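Local coordinates for pectate lyase (PDB 1GXM), which cleaves polygalacturonate (pectate) by anti-beta-elimination through its family 10 polysaccharide lyase catalytic module, one part of a longer protein that also carries carbohydrate-binding modules, at residues Ala28-Ala34 / Thr78-Phe82; Leu141-Asp145 / Phe225-Gln229. All coordinates share one frame; numbering follows the deposited sequence.

Contact 1 (Ala28-Ala34 / Thr78-Phe82). With GOL (glycerol), chain E.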
ATOM      1  N   ALA A  28       7.379  11.547  -0.162  1.00 14.93           N
ATOM      2  CA  ALA A  28       6.531  12.014  -1.261  1.00 14.99           C
ATOM      3  C   ALA A  28       6.410  13.536  -1.283  1.00 14.75           C
ATOM      4  O   ALA A  28       6.119  14.134  -2.304  1.00 15.38           O
ATOM      5  CB  ALA A  28       5.155  11.393  -1.177  1.00 14.99           C
ATOM      6  N   ARG A  29       6.592  14.159  -0.127  1.00 14.96           N
ATOM      7  CA  ARG A  29       6.503  15.609  -0.021  1.00 15.14           C
ATOM      8  C   ARG A  29       7.431  16.328  -0.988  1.00 15.89           C
ATOM      9  O   ARG A  29       7.102  17.428  -1.456  1.00 16.43           O
ATOM     10  CB  ARG A  29       6.782  16.051   1.405  1.00 15.29           C
ATOM     11  CG  ARG A  29       5.702  15.607   2.361  1.00 14.80           C
ATOM     12  CD  ARG A  29       6.090  15.765   3.799  1.00 15.00           C
ATOM     13  NE  ARG A  29       6.156  17.160   4.203  1.00 16.99           N
ATOM     14  CZ  ARG A  29       6.444  17.572   5.431  1.00 17.74           C
ATOM     15  NH1 ARG A  29       6.691  16.693   6.391  1.00 18.24           N
ATOM     16  NH2 ARG A  29       6.483  18.873   5.696  1.00 17.57           N
ATOM     17  N   THR A  30       8.555  15.690  -1.286  1.00 15.81           N
ATOM     18  CA  THR A  30       9.537  16.201  -2.236  1.00 17.36           C
ATOM     19  C   THR A  30       9.833  15.208  -3.346  1.00 17.90           C
ATOM     20  O   THR A  30      10.967  15.090  -3.792  1.00 18.41           O
ATOM     21  CB  THR A  30      10.848  16.582  -1.509  1.00 17.95           C
ATOM     22  OG1 THR A  30      11.419  15.433  -0.857  1.00 18.35           O
ATOM     23  CG2 THR A  30      10.586  17.596  -0.412  1.00 18.66           C
ATOM     24  N   LYS A  31       8.811  14.489  -3.811  1.00 17.79           N
ATOM     25  CA  LYS A  31       9.029  13.454  -4.824  1.00 18.61           C
ATOM     26  C   LYS A  31       9.640  14.048  -6.087  1.00 17.94           C
ATOM     27  O   LYS A  31      10.517  13.440  -6.690  1.00 18.74           O
ATOM     28  CB  LYS A  31       7.715  12.755  -5.185  1.00 19.11           C
ATOM     29  CG  LYS A  31       7.880  11.590  -6.161  0.50 20.55           C
ATOM     30  CD  LYS A  31       8.462  10.357  -5.481  0.50 22.30           C
ATOM     31  CE  LYS A  31       9.357   9.547  -6.411  0.50 24.03           C
ATOM     32  NZ  LYS A  31       8.762   9.308  -7.753  0.50 25.10           N
ATOM     33  N   TRP A  32       9.138  15.209  -6.488  1.00 17.08           N
ATOM     34  CA  TRP A  32       9.658  15.913  -7.654  1.00 17.63           C
ATOM     35  C   TRP A  32      10.130  17.270  -7.203  1.00 18.72           C
ATOM     36  O   TRP A  32       9.743  17.765  -6.152  1.00 18.17           O
ATOM     37  CB  TRP A  32       8.583  16.094  -8.717  1.00 17.38           C
ATOM     38  CG  TRP A  32       7.950  14.819  -9.140  1.00 16.01           C
ATOM     39  CD1 TRP A  32       8.418  13.944 -10.075  1.00 16.49           C
ATOM     40  CD2 TRP A  32       6.758  14.250  -8.619  1.00 15.03           C
ATOM     41  NE1 TRP A  32       7.568  12.868 -10.183  1.00 15.89           N
ATOM     42  CE2 TRP A  32       6.540  13.035  -9.297  1.00 14.84           C
ATOM     43  CE3 TRP A  32       5.831  14.655  -7.660  1.00 15.72           C
ATOM     44  CZ2 TRP A  32       5.450  12.221  -9.036  1.00 15.11           C
ATOM     45  CZ3 TRP A  32       4.731  13.852  -7.423  1.00 15.52           C
ATOM     46  CH2 TRP A  32       4.559  12.642  -8.098  1.00 16.42           C
ATOM     47  N   SER A  33      10.949  17.891  -8.032  1.00 19.52           N
ATOM     48  CA  SER A  33      11.368  19.257  -7.784  1.00 21.16           C
ATOM     49  C   SER A  33      10.132  20.146  -7.786  1.00 21.96           C
ATOM     50  O   SER A  33       9.164  19.906  -8.510  1.00 21.01           O
ATOM     51  CB  SER A  33      12.373  19.709  -8.848  1.00 21.70           C
ATOM     52  OG  SER A  33      13.478  18.820  -8.925  1.00 25.53           O
ATOM     53  N   ALA A  34      10.127  21.173  -6.955  1.00 22.79           N
ATOM     54  CA  ALA A  34       8.995  22.100  -6.934  1.00 23.65           C
ATOM     55  C   ALA A  34       8.742  22.742  -8.307  1.00 24.03           C
ATOM     56  O   ALA A  34       7.632  23.205  -8.593  1.00 24.36           O
ATOM     57  CB  ALA A  34       9.202  23.170  -5.882  1.00 24.58           C
ATOM     58  N   THR A  78       0.793  10.143  -4.192  1.00 11.48           N
ATOM     59  CA  THR A  78       2.074  10.832  -4.211  1.00 11.86           C
ATOM     60  C   THR A  78       1.867  12.274  -4.639  1.00 12.45           C
ATOM     61  O   THR A  78       2.347  13.189  -3.992  1.00 12.98           O
ATOM     62  CB  THR A  78       3.035  10.151  -5.156  1.00 12.01           C
ATOM     63  OG1 THR A  78       3.160   8.766  -4.814  1.00 12.70           O
ATOM     64  CG2 THR A  78       4.423  10.733  -4.990  1.00 12.80           C
ATOM     65  N   GLU A  79       1.154  12.470  -5.739  1.00 12.28           N
ATOM     66  CA  GLU A  79       0.896  13.813  -6.254  1.00 12.63           C
ATOM     67  C   GLU A  79       0.243  14.699  -5.210  1.00 13.04           C
ATOM     68  O   GLU A  79       0.602  15.875  -5.063  1.00 12.92           O
ATOM     69  CB  GLU A  79       0.007  13.770  -7.507  1.00 12.51           C
ATOM     70  CG  GLU A  79       0.689  13.233  -8.750  1.00 13.12           C
ATOM     71  CD  GLU A  79       0.617  11.740  -8.909  1.00 13.57           C
ATOM     72  OE1 GLU A  79       0.344  11.031  -7.925  1.00 13.08           O
ATOM     73  OE2 GLU A  79       0.853  11.266 -10.031  1.00 14.71           O
ATOM     74  N   MET A  80      -0.703  14.166  -4.460  1.00 12.98           N
ATOM     75  CA  MET A  80      -1.441  15.014  -3.522  1.00 13.65           C
ATOM     76  C   MET A  80      -0.570  15.414  -2.336  1.00 13.37           C
ATOM     77  O   MET A  80      -0.702  16.534  -1.831  1.00 14.16           O
ATOM     78  CB  MET A  80      -2.775  14.412  -3.106  1.00 14.40           C
ATOM     79  CG  MET A  80      -2.703  13.537  -1.918  0.50 13.39           C
ATOM     80  SD  MET A  80      -4.026  12.425  -1.951  0.50 10.81           S
ATOM     81  CE  MET A  80      -5.223  13.268  -0.937  0.50 12.18           C
ATOM     82  N   VAL A  81       0.320  14.527  -1.898  1.00 12.82           N
ATOM     83  CA  VAL A  81       1.190  14.839  -0.778  1.00 12.89           C
ATOM     84  C   VAL A  81       2.174  15.907  -1.245  1.00 12.71           C
ATOM     85  O   VAL A  81       2.417  16.904  -0.567  1.00 13.50           O
ATOM     86  CB  VAL A  81       1.917  13.585  -0.266  1.00 12.83           C
ATOM     87  CG1 VAL A  81       3.019  13.951   0.715  1.00 13.61           C
ATOM     88  CG2 VAL A  81       0.919  12.634   0.388  1.00 13.24           C
ATOM     89  N   PHE A  82       2.746  15.688  -2.420  1.00 12.30           N
ATOM     90  CA  PHE A  82       3.643  16.639  -3.041  1.00 13.16           C
ATOM     91  C   PHE A  82       3.019  18.013  -3.187  1.00 12.78           C
ATOM     92  O   PHE A  82       3.601  19.020  -2.769  1.00 13.24           O
ATOM     93  CB  PHE A  82       4.072  16.068  -4.387  1.00 12.99           C
ATOM     94  CG  PHE A  82       4.800  17.039  -5.249  1.00 13.72           C
ATOM     95  CD1 PHE A  82       6.059  17.502  -4.893  1.00 16.49           C
ATOM     96  CD2 PHE A  82       4.222  17.488  -6.419  1.00 14.34           C
ATOM     97  CE1 PHE A  82       6.721  18.407  -5.717  1.00 16.46           C
ATOM     98  CE2 PHE A  82       4.866  18.366  -7.235  1.00 15.61           C
ATOM     99  CZ  PHE A  82       6.119  18.822  -6.896  1.00 15.86           C
TER
HETATM  100  C1  GOL E1652       5.090   8.285  -8.025  1.00 24.02           C
HETATM  101  O1  GOL E1652       6.281   7.585  -8.287  1.00 25.16           O
HETATM  102  C2  GOL E1652       4.289   8.373  -9.310  1.00 22.58           C
HETATM  103  O2  GOL E1652       5.028   9.061 -10.300  1.00 23.35           O
HETATM  104  C3  GOL E1652       2.992   9.114  -9.022  1.00 20.44           C
HETATM  105  O3  GOL E1652       2.223   9.047 -10.201  1.00 19.96           O
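The indole of W32 turns its six-membered ring edge-on to one face of F82, a T-shaped pair with centroids 5.0 Å apart and planes at 76°. W32 CE3 makes the approach, lying above the phenyl ring near its rim, 3.5 Å from F82 CD2. Glycerol O2 lies in the indole plane at another part of its edge, 3.4 Å from W32 CZ2. The carbonyl oxygens of A28, R29 and S33 line the edge of F82, while W32 O, tilted out of the ring plane, is 3.1 Å from F82 CE1. F82 reaches into this turn because CG is anti to its backbone N (chi1 170°). In the K31 conformer described, CG covers one face of the indole. T78 CG2 meets W32 CH2 at 3.6 Å and also K31 CG.

The loop after helix 20-28 is thus joined to helix 77-90 in the pectic acid lyase module, whose family belongs to the six-hairpin (alpha/alpha) clan; V40 of helix 37-42 also touches W32 and F82. A28 CB packs on V81 CG1, and R29 lays its CG against the same methyl before its guanidinium group leaves for a salt bridge with E85. A glycerol, probably from the crystallisation liquor, links K31 and E79: its O3 donates to E79 OE2 over 2.6 Å, an oxygen that also bonds Y56, whereas the bond from K31 NZ to O1 is less certain, resting on one of two conformers.

Contact 2 (Leu141-Asp145 / Phe225-Gln229)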
ATOM      1  N   LEU A 141      -4.777   5.446   2.842  1.00  9.15           N
ATOM      2  CA  LEU A 141      -5.319   5.652   4.175  1.00  9.69           C
ATOM      3  C   LEU A 141      -4.358   6.434   5.034  1.00  9.81           C
ATOM      4  O   LEU A 141      -4.773   7.208   5.878  1.00 11.06           O
ATOM      5  CB  LEU A 141      -5.693   4.335   4.851  1.00  9.88           C
ATOM      6  CG  LEU A 141      -6.830   3.588   4.185  1.00 10.36           C
ATOM      7  CD1 LEU A 141      -7.007   2.256   4.832  1.00 10.39           C
ATOM      8  CD2 LEU A 141      -8.120   4.382   4.261  1.00 11.25           C
ATOM      9  N   THR A 142      -3.065   6.214   4.851  1.00  9.87           N
ATOM     10  CA  THR A 142      -2.049   6.949   5.590  1.00 10.03           C
ATOM     11  C   THR A 142      -2.137   8.432   5.250  1.00 10.41           C
ATOM     12  O   THR A 142      -2.092   9.290   6.132  1.00 10.88           O
ATOM     13  CB  THR A 142      -0.659   6.408   5.271  1.00 10.20           C
ATOM     14  OG1 THR A 142      -0.570   5.045   5.714  1.00  9.87           O
ATOM     15  CG2 THR A 142       0.443   7.146   6.052  1.00 11.28           C
ATOM     16  N   VAL A 143      -2.280   8.746   3.971  1.00 10.17           N
ATOM     17  CA  VAL A 143      -2.427  10.143   3.556  1.00 10.52           C
ATOM     18  C   VAL A 143      -3.653  10.743   4.237  1.00 10.78           C
ATOM     19  O   VAL A 143      -3.592  11.844   4.810  1.00 11.37           O
ATOM     20  CB  VAL A 143      -2.552  10.275   2.036  1.00 10.79           C
ATOM     21  CG1 VAL A 143      -2.891  11.704   1.670  1.00 11.42           C
ATOM     22  CG2 VAL A 143      -1.273   9.846   1.351  1.00 11.44           C
ATOM     23  N   LEU A 144      -4.774  10.048   4.149  1.00 10.96           N
ATOM     24  CA  LEU A 144      -6.010  10.560   4.751  1.00 11.48           C
ATOM     25  C   LEU A 144      -5.859  10.712   6.256  1.00 11.98           C
ATOM     26  O   LEU A 144      -6.380  11.646   6.839  1.00 12.41           O
ATOM     27  CB  LEU A 144      -7.202   9.675   4.401  1.00 11.33           C
ATOM     28  CG  LEU A 144      -7.583   9.711   2.922  1.00 12.82           C
ATOM     29  CD1 LEU A 144      -8.629   8.651   2.673  1.00 13.95           C
ATOM     30  CD2 LEU A 144      -8.077  11.080   2.504  1.00 15.03           C
ATOM     31  N   ASP A 145      -5.153   9.788   6.887  1.00 11.85           N
ATOM     32  CA  ASP A 145      -4.913   9.872   8.322  1.00 12.51           C
ATOM     33  C   ASP A 145      -4.025  11.048   8.677  1.00 12.19           C
ATOM     34  O   ASP A 145      -4.274  11.727   9.653  1.00 12.15           O
ATOM     35  CB  ASP A 145      -4.307   8.593   8.842  1.00 13.02           C
ATOM     36  CG  ASP A 145      -4.072   8.640  10.309  1.00 15.42           C
ATOM     37  OD1 ASP A 145      -5.055   8.563  11.092  1.00 17.05           O
ATOM     38  OD2 ASP A 145      -2.918   8.746  10.752  1.00 19.01           O
ATOM     39  N   PHE A 225       0.505   0.959   8.192  1.00  9.32           N
ATOM     40  CA  PHE A 225      -0.661   1.818   8.351  1.00  9.42           C
ATOM     41  C   PHE A 225      -1.366   1.572   9.683  1.00  9.99           C
ATOM     42  O   PHE A 225      -1.706   2.512  10.390  1.00 10.28           O
ATOM     43  CB  PHE A 225      -1.676   1.646   7.227  1.00  9.74           C
ATOM     44  CG  PHE A 225      -2.979   2.251   7.579  1.00 10.51           C
ATOM     45  CD1 PHE A 225      -3.109   3.620   7.675  1.00 10.30           C
ATOM     46  CD2 PHE A 225      -4.031   1.448   7.956  1.00 11.42           C
ATOM     47  CE1 PHE A 225      -4.301   4.175   8.117  1.00 11.47           C
ATOM     48  CE2 PHE A 225      -5.200   1.995   8.403  1.00 10.84           C
ATOM     49  CZ  PHE A 225      -5.336   3.362   8.459  1.00 11.99           C
ATOM     50  N   LEU A 226      -1.612   0.321  10.020  1.00  9.69           N
ATOM     51  CA  LEU A 226      -2.276   0.025  11.288  1.00 10.16           C
ATOM     52  C   LEU A 226      -1.517   0.572  12.461  1.00 10.60           C
ATOM     53  O   LEU A 226      -2.128   1.008  13.433  1.00 10.79           O
ATOM     54  CB  LEU A 226      -2.517  -1.461  11.469  1.00  9.75           C
ATOM     55  CG  LEU A 226      -3.599  -2.062  10.588  1.00 10.71           C
ATOM     56  CD1 LEU A 226      -3.595  -3.573  10.842  1.00 12.25           C
ATOM     57  CD2 LEU A 226      -4.979  -1.477  10.825  1.00 10.68           C
ATOM     58  N   MET A 227      -0.198   0.578  12.371  1.00 10.48           N
ATOM     59  CA  MET A 227       0.650   1.069  13.422  1.00 10.97           C
ATOM     60  C   MET A 227       0.615   2.597  13.556  1.00 11.81           C
ATOM     61  O   MET A 227       1.137   3.112  14.540  1.00 12.84           O
ATOM     62  CB  MET A 227       2.070   0.550  13.228  1.00 10.89           C
ATOM     63  CG  MET A 227       2.155  -0.919  13.525  1.00 11.35           C
ATOM     64  SD  MET A 227       3.695  -1.683  13.081  1.00 14.31           S
ATOM     65  CE  MET A 227       4.654  -1.497  14.568  1.00 16.01           C
ATOM     66  N   THR A 228       0.010   3.304  12.604  1.00 11.44           N
ATOM     67  CA  THR A 228      -0.198   4.743  12.747  1.00 12.30           C
ATOM     68  C   THR A 228      -1.481   5.032  13.539  1.00 12.57           C
ATOM     69  O   THR A 228      -1.708   6.171  13.934  1.00 13.98           O
ATOM     70  CB  THR A 228      -0.313   5.487  11.394  1.00 12.55           C
ATOM     71  OG1 THR A 228      -1.553   5.134  10.748  1.00 13.11           O
ATOM     72  CG2 THR A 228       0.842   5.159  10.407  1.00 13.39           C
ATOM     73  N   GLN A 229      -2.335   4.033  13.706  1.00 13.19           N
ATOM     74  CA  GLN A 229      -3.650   4.223  14.309  1.00 13.59           C
ATOM     75  C   GLN A 229      -3.611   4.097  15.815  1.00 14.87           C
ATOM     76  O   GLN A 229      -2.690   3.499  16.375  1.00 14.56           O
ATOM     77  CB  GLN A 229      -4.635   3.211  13.726  1.00 13.68           C
ATOM     78  CG  GLN A 229      -4.845   3.410  12.254  1.00 13.95           C
ATOM     79  CD  GLN A 229      -5.339   4.827  11.980  1.00 13.49           C
ATOM     80  OE1 GLN A 229      -6.467   5.158  12.333  1.00 14.82           O
ATOM     81  NE2 GLN A 229      -4.488   5.671  11.414  1.00 15.05           N
TER
HETATM   82  O   HOH W   1      -3.155   8.354  13.450  1.00 21.42           O
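L141 lies over one face of the F225 ring, and this CH-pi contact carries the apolar half of the interface. L141 CB stands 3.9 Å from the ring centroid, so the methylene sits over the face but displaced toward the rim at CE1. The leucine's CD1 continues past CE2 and CZ of the same ring. At the ring edge, T142 OG1 lies 3.5 Å from F225 CD1; this hydroxyl is hydrogen-bonded to A138 O, one turn earlier in its own helix.

The polar half is a buried hydrogen-bond network around D145. Q229 NE2 donates to D145 OD1 over 3.0 Å in a nearly straight bond (172° at the hydrogen). The carboxylate is met from above its plane, whereas the acceptor lies almost in the amide plane, the two groups being turned 76° apart. A second bond from the same nitrogen, to T228 OG1 at 3.1 Å, also runs close to the amide plane, and the two together fix the rotation of the glutamine amide. T228 in turn donates from OG1 to F225 O at 2.7 Å; with chi1 at 70°, OG1 points back toward the last turn of helix 219-226. The carbonyl thus receives both the hydroxyl and the amide of T228.

Water 1 bridges the segments, donating to D145 OD2 and to T228 O. R151 forms a salt bridge with D145 OD2, which probably favours the ionised carboxylate.

The type I turn L226-Q229, where the chain leaves helix 219-226, is thereby held to helix 136-148, while helix 161-181 packs against F225 through T175 and I178 and against Q229 through V171.

How the contacts relate
Contact 2 is wholly buried, its centre about 11 Å from the centre of the chain, whereas contact 1 is partly exposed, its centre about 17 Å from the same point. No direct hydrogen bond crosses between 28-34 and 78-82, where an aromatic pair and apolar atoms do the work; the polar ends of R29, T78 and E79 find partners outside the two segments, in E85, G74 and Y56. Contact 2 instead keeps a carboxylate, probably ionised, inside, paid for by an amide, a water and an arginine. The two share no segment, but V81 CG2 packs 3.7 Å from V143 CG2, joining helix 77-90 to helix 136-148. Helix 20-28 touches both, with L25 against V81, T142 and V143.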